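Putative endo-1,4-beta-xylanase (Bacteroides thetaiotaomicron VPI-5482, PDB 5MSX) probably hydrolyses O-glycosidic bonds of plant pectin polysaccharides, as a calcium-containing glycoside hydrolase of family 43 linked to L-arabinan breakdown. Local coordinates at residues C[106-114]-C[150-158]; C[81-89]-C[124-135]. All coordinates share one frame; numbering follows the deposited sequence.

Interaction 1: C[106-114]-C[150-158]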
loop_
_atom_site.group_PDB
_atom_site.type_symbol
_atom_site.label_atom_id
_atom_site.label_comp_id
_atom_site.label_asym_id
_atom_site.label_seq_id
_atom_site.Cartn_x
_atom_site.Cartn_y
_atom_site.Cartn_z
ATOM N N ILE C 106 -10.984 1.928 7.896
ATOM C CA ILE C 106 -11.690 1.910 9.152
ATOM C C ILE C 106 -12.174 0.495 9.408
ATOM O O ILE C 106 -12.423 -0.261 8.463
ATOM C CB ILE C 106 -12.804 2.983 9.157
ATOM C CG1 ILE C 106 -13.197 3.357 10.596
ATOM C CG2 ILE C 106 -13.990 2.547 8.296
ATOM C CD1 ILE C 106 -13.900 4.693 10.678
ATOM N N TYR C 107 -12.237 0.105 10.680
ATOM C CA TYR C 107 -12.495 -1.273 11.059
ATOM C C TYR C 107 -13.654 -1.383 12.096
ATOM O O TYR C 107 -13.424 -1.612 13.288
ATOM C CB TYR C 107 -11.224 -1.911 11.566
ATOM C CG TYR C 107 -10.046 -1.788 10.614
ATOM C CD1 TYR C 107 -9.326 -0.605 10.522
ATOM C CD2 TYR C 107 -9.659 -2.848 9.795
ATOM C CE1 TYR C 107 -8.252 -0.473 9.658
ATOM C CE2 TYR C 107 -8.570 -2.731 8.926
ATOM C CZ TYR C 107 -7.872 -1.534 8.872
ATOM O OH TYR C 107 -6.808 -1.353 8.038
ATOM N N PRO C 108 -14.902 -1.226 11.629
ATOM C CA PRO C 108 -16.046 -1.277 12.546
ATOM C C PRO C 108 -16.552 -2.680 12.818
ATOM O O PRO C 108 -16.116 -3.654 12.182
ATOM C CB PRO C 108 -17.073 -0.406 11.842
ATOM C CG PRO C 108 -16.795 -0.636 10.400
ATOM C CD PRO C 108 -15.303 -0.743 10.294
ATOM N N THR C 109 -17.431 -2.795 13.816
ATOM C CA THR C 109 -18.046 -4.072 14.165
ATOM C C THR C 109 -19.488 -4.046 13.674
ATOM O O THR C 109 -20.313 -3.309 14.199
ATOM C CB THR C 109 -17.925 -4.337 15.653
ATOM O OG1 THR C 109 -16.536 -4.401 15.973
ATOM C CG2 THR C 109 -18.598 -5.653 16.070
ATOM N N ILE C 110 -19.759 -4.820 12.618
ATOM C CA ILE C 110 -21.035 -4.720 11.890
ATOM C C ILE C 110 -21.787 -6.025 12.086
ATOM O O ILE C 110 -21.264 -7.111 11.804
ATOM C CB ILE C 110 -20.829 -4.339 10.410
ATOM C CG1 ILE C 110 -19.927 -3.097 10.312
ATOM C CG2 ILE C 110 -22.165 -4.052 9.728
ATOM C CD1 ILE C 110 -19.813 -2.443 8.937
ATOM N N ASN C 111 -22.987 -5.900 12.658
ATOM C CA ASN C 111 -23.799 -7.045 13.110
ATOM C C ASN C 111 -22.989 -8.037 13.910
ATOM O O ASN C 111 -23.062 -9.230 13.673
ATOM C CB ASN C 111 -24.509 -7.704 11.917
ATOM C CG ASN C 111 -25.381 -6.719 11.173
ATOM O OD1 ASN C 111 -26.090 -5.920 11.779
ATOM N ND2 ASN C 111 -25.312 -6.739 9.863
ATOM N N GLY C 112 -22.191 -7.524 14.855
ATOM C CA GLY C 112 -21.350 -8.359 15.728
ATOM C C GLY C 112 -19.952 -8.752 15.258
ATOM O O GLY C 112 -19.216 -9.435 15.990
ATOM N N TYR C 113 -19.552 -8.340 14.057
ATOM C CA TYR C 113 -18.301 -8.853 13.467
ATOM C C TYR C 113 -17.477 -7.744 12.832
ATOM O O TYR C 113 -18.020 -6.824 12.247
ATOM C CB TYR C 113 -18.590 -9.974 12.438
ATOM C CG TYR C 113 -19.116 -11.232 13.074
ATOM C CD1 TYR C 113 -20.465 -11.393 13.329
ATOM C CD2 TYR C 113 -18.260 -12.256 13.436
ATOM C CE1 TYR C 113 -20.944 -12.555 13.924
ATOM C CE2 TYR C 113 -18.728 -13.413 14.020
ATOM C CZ TYR C 113 -20.069 -13.547 14.264
ATOM O OH TYR C 113 -20.516 -14.684 14.872
ATOM N N MET C 114 -16.155 -7.855 12.958
ATOM C CA MET C 114 -15.258 -6.837 12.427
ATOM C C MET C 114 -15.074 -7.000 10.916
ATOM O O MET C 114 -14.887 -8.128 10.460
ATOM C CB MET C 114 -13.917 -6.925 13.128
ATOM C CG MET C 114 -14.031 -6.579 14.616
ATOM S SD MET C 114 -12.482 -6.762 15.486
ATOM C CE MET C 114 -12.035 -8.477 15.155
ATOM N N PRO C 150 -14.761 -16.398 12.993
ATOM C CA PRO C 150 -14.138 -15.095 12.894
ATOM C C PRO C 150 -14.663 -14.068 13.942
ATOM O O PRO C 150 -14.690 -12.859 13.666
ATOM C CB PRO C 150 -14.553 -14.660 11.481
ATOM C CG PRO C 150 -15.943 -15.192 11.331
ATOM C CD PRO C 150 -16.012 -16.423 12.201
ATOM N N GLY C 151 -15.074 -14.556 15.114
ATOM C CA GLY C 151 -15.693 -13.723 16.130
ATOM C C GLY C 151 -14.665 -12.830 16.809
ATOM O O GLY C 151 -13.527 -13.209 16.993
ATOM N N GLY C 152 -15.109 -11.644 17.196
ATOM C CA GLY C 152 -14.273 -10.664 17.908
ATOM C C GLY C 152 -14.829 -9.289 17.617
ATOM O O GLY C 152 -15.463 -9.087 16.594
ATOM N N ILE C 153 -14.613 -8.348 18.529
ATOM C CA ILE C 153 -15.146 -7.001 18.379
ATOM C C ILE C 153 -14.120 -5.925 18.776
ATOM O O ILE C 153 -13.093 -6.225 19.381
ATOM C CB ILE C 153 -16.383 -6.805 19.292
ATOM C CG1 ILE C 153 -15.971 -6.936 20.768
ATOM C CG2 ILE C 153 -17.472 -7.828 18.950
ATOM C CD1 ILE C 153 -17.090 -6.644 21.733
ATOM N N ASP C 154 -14.474 -4.668 18.487
ATOM C CA ASP C 154 -13.772 -3.494 19.013
ATOM C C ASP C 154 -12.353 -3.367 18.479
ATOM O O ASP C 154 -11.410 -3.363 19.265
ATOM C CB ASP C 154 -13.732 -3.511 20.564
ATOM C CG ASP C 154 -15.109 -3.406 21.201
ATOM O OD1 ASP C 154 -16.101 -3.250 20.466
ATOM O OD2 ASP C 154 -15.170 -3.390 22.467
ATOM N N ALA C 155 -12.202 -3.261 17.157
ATOM C CA ALA C 155 -10.854 -3.166 16.556
ATOM C C ALA C 155 -10.183 -1.832 16.880
ATOM O O ALA C 155 -10.827 -0.789 16.900
ATOM C CB ALA C 155 -10.888 -3.343 15.059
ATOM N N GLU C 156 -8.880 -1.911 17.097
ATOM C CA GLU C 156 -8.000 -0.751 17.314
ATOM C C GLU C 156 -6.719 -0.987 16.485
ATOM O O GLU C 156 -6.091 -2.055 16.594
ATOM C CB GLU C 156 -7.696 -0.671 18.813
ATOM C CG GLU C 156 -6.607 0.280 19.272
ATOM C CD GLU C 156 -7.047 1.743 19.295
ATOM O OE1 GLU C 156 -8.101 2.046 18.663
ATOM O OE2 GLU C 156 -6.311 2.571 19.935
ATOM N N ILE C 157 -6.343 0.005 15.665
ATOM C CA ILE C 157 -5.193 -0.116 14.751
ATOM C C ILE C 157 -3.992 0.693 15.239
ATOM O O ILE C 157 -4.154 1.815 15.730
ATOM C CB ILE C 157 -5.599 0.323 13.337
ATOM C CG1 ILE C 157 -6.867 -0.420 12.881
ATOM C CG2 ILE C 157 -4.490 0.094 12.308
ATOM C CD1 ILE C 157 -6.720 -1.913 12.640
ATOM N N PHE C 158 -2.799 0.110 15.152
ATOM C CA PHE C 158 -1.562 0.840 15.409
ATOM C C PHE C 158 -0.557 0.652 14.255
ATOM O O PHE C 158 -0.333 -0.480 13.808
ATOM C CB PHE C 158 -0.929 0.372 16.698
ATOM C CG PHE C 158 0.386 1.045 16.999
ATOM C CD1 PHE C 158 0.426 2.409 17.331
ATOM C CD2 PHE C 158 1.587 0.330 16.936
ATOM C CE1 PHE C 158 1.637 3.027 17.616
ATOM C CE2 PHE C 158 2.811 0.951 17.208
ATOM C CZ PHE C 158 2.833 2.302 17.545
HETATM O O HOH W 1 -14.620 -2.639 15.638
HETATM O O HOH W 2 -17.877 -11.205 17.044
HETATM O O HOH W 3 -15.165 -10.297 14.287
HETATM O O HOH W 4 -13.758 -10.257 11.644
#

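Interaction 2: C[81-89]-C[124-135]. With EDO (1,2-ethanediol), chain Q.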
loop_
_atom_site.group_PDB
_atom_site.type_symbol
_atom_site.label_atom_id
_atom_site.label_comp_id
_atom_site.label_asym_id
_atom_site.label_seq_id
_atom_site.Cartn_x
_atom_site.Cartn_y
_atom_site.Cartn_z
ATOM N N THR C 81 -24.518 9.479 6.130
ATOM C CA THR C 81 -23.640 8.407 6.539
ATOM C C THR C 81 -22.346 8.497 5.731
ATOM O O THR C 81 -22.317 9.135 4.673
ATOM C CB THR C 81 -24.283 7.016 6.403
ATOM O OG1 THR C 81 -23.330 6.007 6.764
ATOM C CG2 THR C 81 -24.810 6.737 4.964
ATOM N N TYR C 82 -21.278 7.899 6.270
ATOM C CA TYR C 82 -19.979 7.797 5.590
ATOM C C TYR C 82 -19.786 6.386 5.031
ATOM O O TYR C 82 -18.781 6.123 4.397
ATOM C CB TYR C 82 -18.792 8.206 6.531
ATOM C CG TYR C 82 -18.595 7.327 7.765
ATOM C CD1 TYR C 82 -17.859 6.143 7.708
ATOM C CD2 TYR C 82 -19.155 7.676 8.988
ATOM C CE1 TYR C 82 -17.675 5.348 8.837
ATOM C CE2 TYR C 82 -18.974 6.895 10.114
ATOM C CZ TYR C 82 -18.232 5.734 10.046
ATOM O OH TYR C 82 -18.091 4.965 11.169
ATOM N N PHE C 83 -20.748 5.491 5.259
ATOM C CA PHE C 83 -20.616 4.081 4.908
ATOM C C PHE C 83 -21.962 3.582 4.358
ATOM O O PHE C 83 -22.670 2.829 5.045
ATOM C CB PHE C 83 -20.203 3.310 6.163
ATOM C CG PHE C 83 -19.507 1.997 5.925
ATOM C CD1 PHE C 83 -19.752 1.195 4.802
ATOM C CD2 PHE C 83 -18.663 1.505 6.909
ATOM C CE1 PHE C 83 -19.116 -0.036 4.658
ATOM C CE2 PHE C 83 -18.030 0.281 6.776
ATOM C CZ PHE C 83 -18.264 -0.500 5.649
ATOM N N PRO C 84 -22.301 3.967 3.099
ATOM C CA PRO C 84 -23.614 3.638 2.506
ATOM C C PRO C 84 -24.054 2.190 2.620
ATOM O O PRO C 84 -25.153 1.939 3.091
ATOM C CB PRO C 84 -23.451 4.080 1.050
ATOM C CG PRO C 84 -22.549 5.262 1.163
ATOM C CD PRO C 84 -21.512 4.803 2.172
ATOM N N SER C 85 -23.198 1.240 2.288
ATOM C CA SER C 85 -23.610 -0.156 2.373
ATOM C C SER C 85 -23.996 -0.644 3.785
ATOM O O SER C 85 -24.753 -1.609 3.917
ATOM C CB SER C 85 -22.568 -1.088 1.742
ATOM O OG SER C 85 -21.489 -1.391 2.616
ATOM N N ALA C 86 -23.486 -0.002 4.836
ATOM C CA ALA C 86 -23.724 -0.476 6.195
ATOM C C ALA C 86 -24.740 0.364 6.940
ATOM O O ALA C 86 -24.979 0.110 8.119
ATOM C CB ALA C 86 -22.411 -0.507 6.971
ATOM N N ALA C 87 -25.351 1.329 6.260
ATOM C CA ALA C 87 -26.196 2.353 6.875
ATOM C C ALA C 87 -27.448 1.867 7.656
ATOM O O ALA C 87 -27.982 2.599 8.456
ATOM C CB ALA C 87 -26.615 3.368 5.831
ATOM N N LYS C 88 -27.909 0.657 7.412
ATOM C CA LYS C 88 -29.040 0.103 8.134
ATOM C C LYS C 88 -28.652 -1.164 8.876
ATOM O O LYS C 88 -29.509 -1.883 9.378
ATOM C CB LYS C 88 -30.175 -0.147 7.145
ATOM C CG LYS C 88 -30.414 1.055 6.224
ATOM C CD LYS C 88 -31.837 1.094 5.715
ATOM C CE LYS C 88 -31.969 1.968 4.477
ATOM N NZ LYS C 88 -33.337 1.857 3.886
ATOM N N GLU C 89 -27.355 -1.414 9.006
ATOM C CA GLU C 89 -26.889 -2.538 9.792
ATOM C C GLU C 89 -26.676 -2.039 11.196
ATOM O O GLU C 89 -26.620 -0.839 11.405
ATOM C CB GLU C 89 -25.566 -3.090 9.227
ATOM C CG GLU C 89 -25.590 -3.331 7.718
ATOM C CD GLU C 89 -26.784 -4.158 7.279
ATOM O OE1 GLU C 89 -26.978 -5.251 7.847
ATOM O OE2 GLU C 89 -27.520 -3.702 6.379
ATOM N N GLY C 124 -15.813 9.385 3.752
ATOM C CA GLY C 124 -16.326 8.322 2.910
ATOM C C GLY C 124 -16.588 8.847 1.503
ATOM O O GLY C 124 -16.178 9.962 1.189
ATOM N N PRO C 125 -17.305 8.100 0.661
ATOM C CA PRO C 125 -17.983 6.863 1.046
ATOM C C PRO C 125 -17.008 5.722 1.267
ATOM O O PRO C 125 -16.140 5.498 0.437
ATOM C CB PRO C 125 -18.880 6.560 -0.164
ATOM C CG PRO C 125 -18.219 7.266 -1.300
ATOM C CD PRO C 125 -17.680 8.522 -0.701
ATOM N N PHE C 126 -17.154 5.032 2.391
ATOM C CA PHE C 126 -16.388 3.858 2.661
ATOM C C PHE C 126 -17.061 2.677 1.998
ATOM O O PHE C 126 -18.278 2.707 1.787
ATOM C CB PHE C 126 -16.249 3.640 4.173
ATOM C CG PHE C 126 -15.195 4.494 4.810
ATOM C CD1 PHE C 126 -15.467 5.801 5.179
ATOM C CD2 PHE C 126 -13.916 3.991 5.027
ATOM C CE1 PHE C 126 -14.490 6.598 5.760
ATOM C CE2 PHE C 126 -12.932 4.776 5.632
ATOM C CZ PHE C 126 -13.217 6.078 5.988
ATOM N N LYS C 127 -16.265 1.660 1.647
ATOM C CA LYS C 127 -16.781 0.392 1.130
ATOM C C LYS C 127 -16.036 -0.732 1.768
ATOM O O LYS C 127 -14.889 -0.553 2.167
ATOM C CB LYS C 127 -16.538 0.266 -0.381
ATOM C CG LYS C 127 -17.291 1.230 -1.258
ATOM C CD LYS C 127 -17.046 0.885 -2.724
ATOM C CE LYS C 127 -16.956 2.143 -3.572
ATOM N NZ LYS C 127 -18.194 2.979 -3.485
ATOM N N LEU C 128 -16.632 -1.910 1.831
ATOM C CA LEU C 128 -15.862 -3.086 2.245
ATOM C C LEU C 128 -14.611 -3.203 1.352
ATOM O O LEU C 128 -14.678 -2.958 0.146
ATOM C CB LEU C 128 -16.687 -4.355 2.181
ATOM C CG LEU C 128 -17.716 -4.561 3.291
ATOM C CD1 LEU C 128 -18.409 -5.896 3.114
ATOM C CD2 LEU C 128 -17.043 -4.503 4.654
ATOM N N ALA C 129 -13.477 -3.501 1.980
ATOM C CA ALA C 129 -12.179 -3.530 1.308
ATOM C C ALA C 129 -11.936 -4.851 0.583
ATOM O O ALA C 129 -11.168 -4.889 -0.371
ATOM C CB ALA C 129 -11.073 -3.270 2.306
ATOM N N ARG C 130 -12.577 -5.911 1.076
ATOM C CA ARG C 130 -12.582 -7.240 0.485
ATOM C C ARG C 130 -14.005 -7.630 0.120
ATOM O O ARG C 130 -14.945 -7.234 0.809
ATOM C CB ARG C 130 -12.098 -8.278 1.499
ATOM C CG ARG C 130 -10.618 -8.248 1.718
ATOM C CD ARG C 130 -10.065 -9.587 2.164
ATOM N NE ARG C 130 -9.669 -9.530 3.557
ATOM C CZ ARG C 130 -10.418 -9.883 4.590
ATOM N NH1 ARG C 130 -11.653 -10.358 4.425
ATOM N NH2 ARG C 130 -9.911 -9.763 5.811
ATOM N N GLY C 131 -14.153 -8.413 -0.957
ATOM C CA GLY C 131 -15.434 -9.052 -1.304
ATOM C C GLY C 131 -16.406 -8.052 -1.875
ATOM O O GLY C 131 -16.028 -6.911 -2.159
ATOM N N LYS C 132 -17.663 -8.469 -2.044
ATOM C CA LYS C 132 -18.715 -7.562 -2.510
ATOM C C LYS C 132 -19.105 -6.593 -1.386
ATOM O O LYS C 132 -19.206 -6.998 -0.213
ATOM C CB LYS C 132 -19.937 -8.352 -2.986
ATOM N N ASP C 133 -19.303 -5.323 -1.740
ATOM C CA ASP C 133 -19.774 -4.319 -0.779
ATOM C C ASP C 133 -21.247 -4.506 -0.297
ATOM O O ASP C 133 -22.120 -3.706 -0.613
ATOM C CB ASP C 133 -19.581 -2.892 -1.329
ATOM C CG ASP C 133 -19.711 -1.821 -0.230
ATOM O OD1 ASP C 133 -19.421 -2.120 0.956
ATOM O OD2 ASP C 133 -20.110 -0.688 -0.535
ATOM N N GLU C 134 -21.505 -5.541 0.496
ATOM C CA GLU C 134 -22.860 -5.804 1.001
ATOM C C GLU C 134 -22.819 -6.659 2.248
ATOM O O GLU C 134 -21.837 -7.372 2.483
ATOM C CB GLU C 134 -23.709 -6.498 -0.066
ATOM C CG GLU C 134 -23.107 -7.782 -0.581
ATOM C CD GLU C 134 -24.031 -8.519 -1.536
ATOM O OE1 GLU C 134 -24.462 -7.916 -2.548
ATOM O OE2 GLU C 134 -24.315 -9.710 -1.275
ATOM N N PHE C 135 -23.907 -6.601 3.020
ATOM C CA PHE C 135 -23.992 -7.284 4.308
ATOM C C PHE C 135 -25.179 -8.213 4.373
ATOM O O PHE C 135 -26.214 -7.924 3.811
ATOM C CB PHE C 135 -24.084 -6.262 5.459
ATOM C CG PHE C 135 -22.850 -5.425 5.588
ATOM C CD1 PHE C 135 -21.723 -5.926 6.238
ATOM C CD2 PHE C 135 -22.789 -4.169 5.024
ATOM C CE1 PHE C 135 -20.568 -5.161 6.348
ATOM C CE2 PHE C 135 -21.626 -3.405 5.113
ATOM C CZ PHE C 135 -20.519 -3.910 5.778
HETATM C C1 EDO Q . -11.698 -10.362 -2.547
HETATM O O1 EDO Q . -11.735 -8.934 -2.705
HETATM C C2 EDO Q . -12.435 -11.024 -3.710
HETATM O O2 EDO Q . -13.830 -10.679 -3.763
HETATM O O HOH W 5 -20.577 1.420 0.975
#

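Interaction 1: C[106-114]-C[150-158]
In the five-bladed beta-propeller characteristic of glycoside hydrolase family 43, two successive sheets meet where Tyr-107 and Ile-157 cross at about a right angle, the latter on edge strand 156-159 of the next sheet. Ile-157 CD1 lies over one ring face of Tyr-107, 3.7 Å from the ring centroid and 15° off its normal, a CH-pi contact. The phenol hydroxyl is held farther out by Met-181 O. A serine in place of Tyr-107 would probably leave Ile-157 without its aromatic cover and the Met-181 carbonyl without its hydroxyl partner. Next along, Met-114 SD rests 3.8 Å from Ala-155 CB, and the bend at chi3 (-56°) turns CE to the Gly-152 backbone. Just before Ala-155 the chain carries Asp-154, predicted to orient the proton donor Glu-200 and the substrate. Its OD2 accepts from Gly-201 N, while its own N reaches Thr-109 OG1 in a long but fairly straight hydrogen bond (3.3 Å, 161°). Thr-109 OG1 donates to a water that also accepts from Ala-155 N and donates to Tyr-107 O, joining the two segments beside Asp-154. At the far end Pro-150 O sits in the Tyr-113 ring plane, at its edge, 3.6 Å from CD2.

Interaction 2: C[81-89]-C[124-135]
The ring of Phe-83 is covered on one face by CB of Phe-126, at 4.2 Å from the ring centroid, and on the opposite face by CB of Ala-86 from its own segment. Asp-133 OD1 stands near the plane at its edge. Phe-135 crosses Phe-83 at about a right angle and receives CZ of Phe-83 and OG of Ser-85 at its own edge, with Ser-85 OG 3.2 Å from CE2. The Phe-126 ring, in turn, has Tyr-82 O in its plane, and its CD1 approaches CD1 of Tyr-82 at 3.5 Å, the two rings meeting obliquely.

Polar bonds join the backbones and loops around these rings. Phe-126 N donates to Tyr-82 O (2.8 Å, 169°), just after the cis peptide that precedes Pro-125. With CG anti to the backbone N (chi1 -165°), Asp-133 brings OD1 between two donors on opposite faces of its carboxylate: Ser-85 OG at 2.8 Å and Leu-128 N at 2.9 Å. OD1 is thus gripped from both faces of the carboxylate plane, and one water joins OD2 to Ser-85 N and Phe-126 O. Gly-131 N holds a 1,2-ethanediol, probably from the crystallisation liquor, that also bonds Asp-270 of the second subunit.

Ala-117 and Ile-110, on strands 113-119 and 109-110, also touch the Phe-83 ring. A loop carrying a 3-10 turn thereby packs against strand 127-128 and its flanks, at the margin of one antiparallel sheet of the family 43 beta-propeller.

Interactions 1 and 2 illustrate how one sheet can serve two neighbours: their centres lie 14 Å apart, and strand 113-119, entered by one, pairs with strand 127-128 of the other. The segments alternate along the chain and touch directly. Asn-111 ND2 and Glu-89 OE1, 3.0 Å apart, probably share a hydrogen bond; Ile-110 CD1 packs 3.6 Å from CZ of Phe-135, and Ile-106 CG2 lies equally near CD2 of Phe-126. The predicted catalytic centre adjoins interaction 1, where the Asp-154 side chain is about 3 Å from that of Glu-200 and about 5 Å from a bound calcium ion. Interaction 2 stands farther back: the Tyr-82 side chain is about 10 Å from that of Asp-36, the predicted proton acceptor.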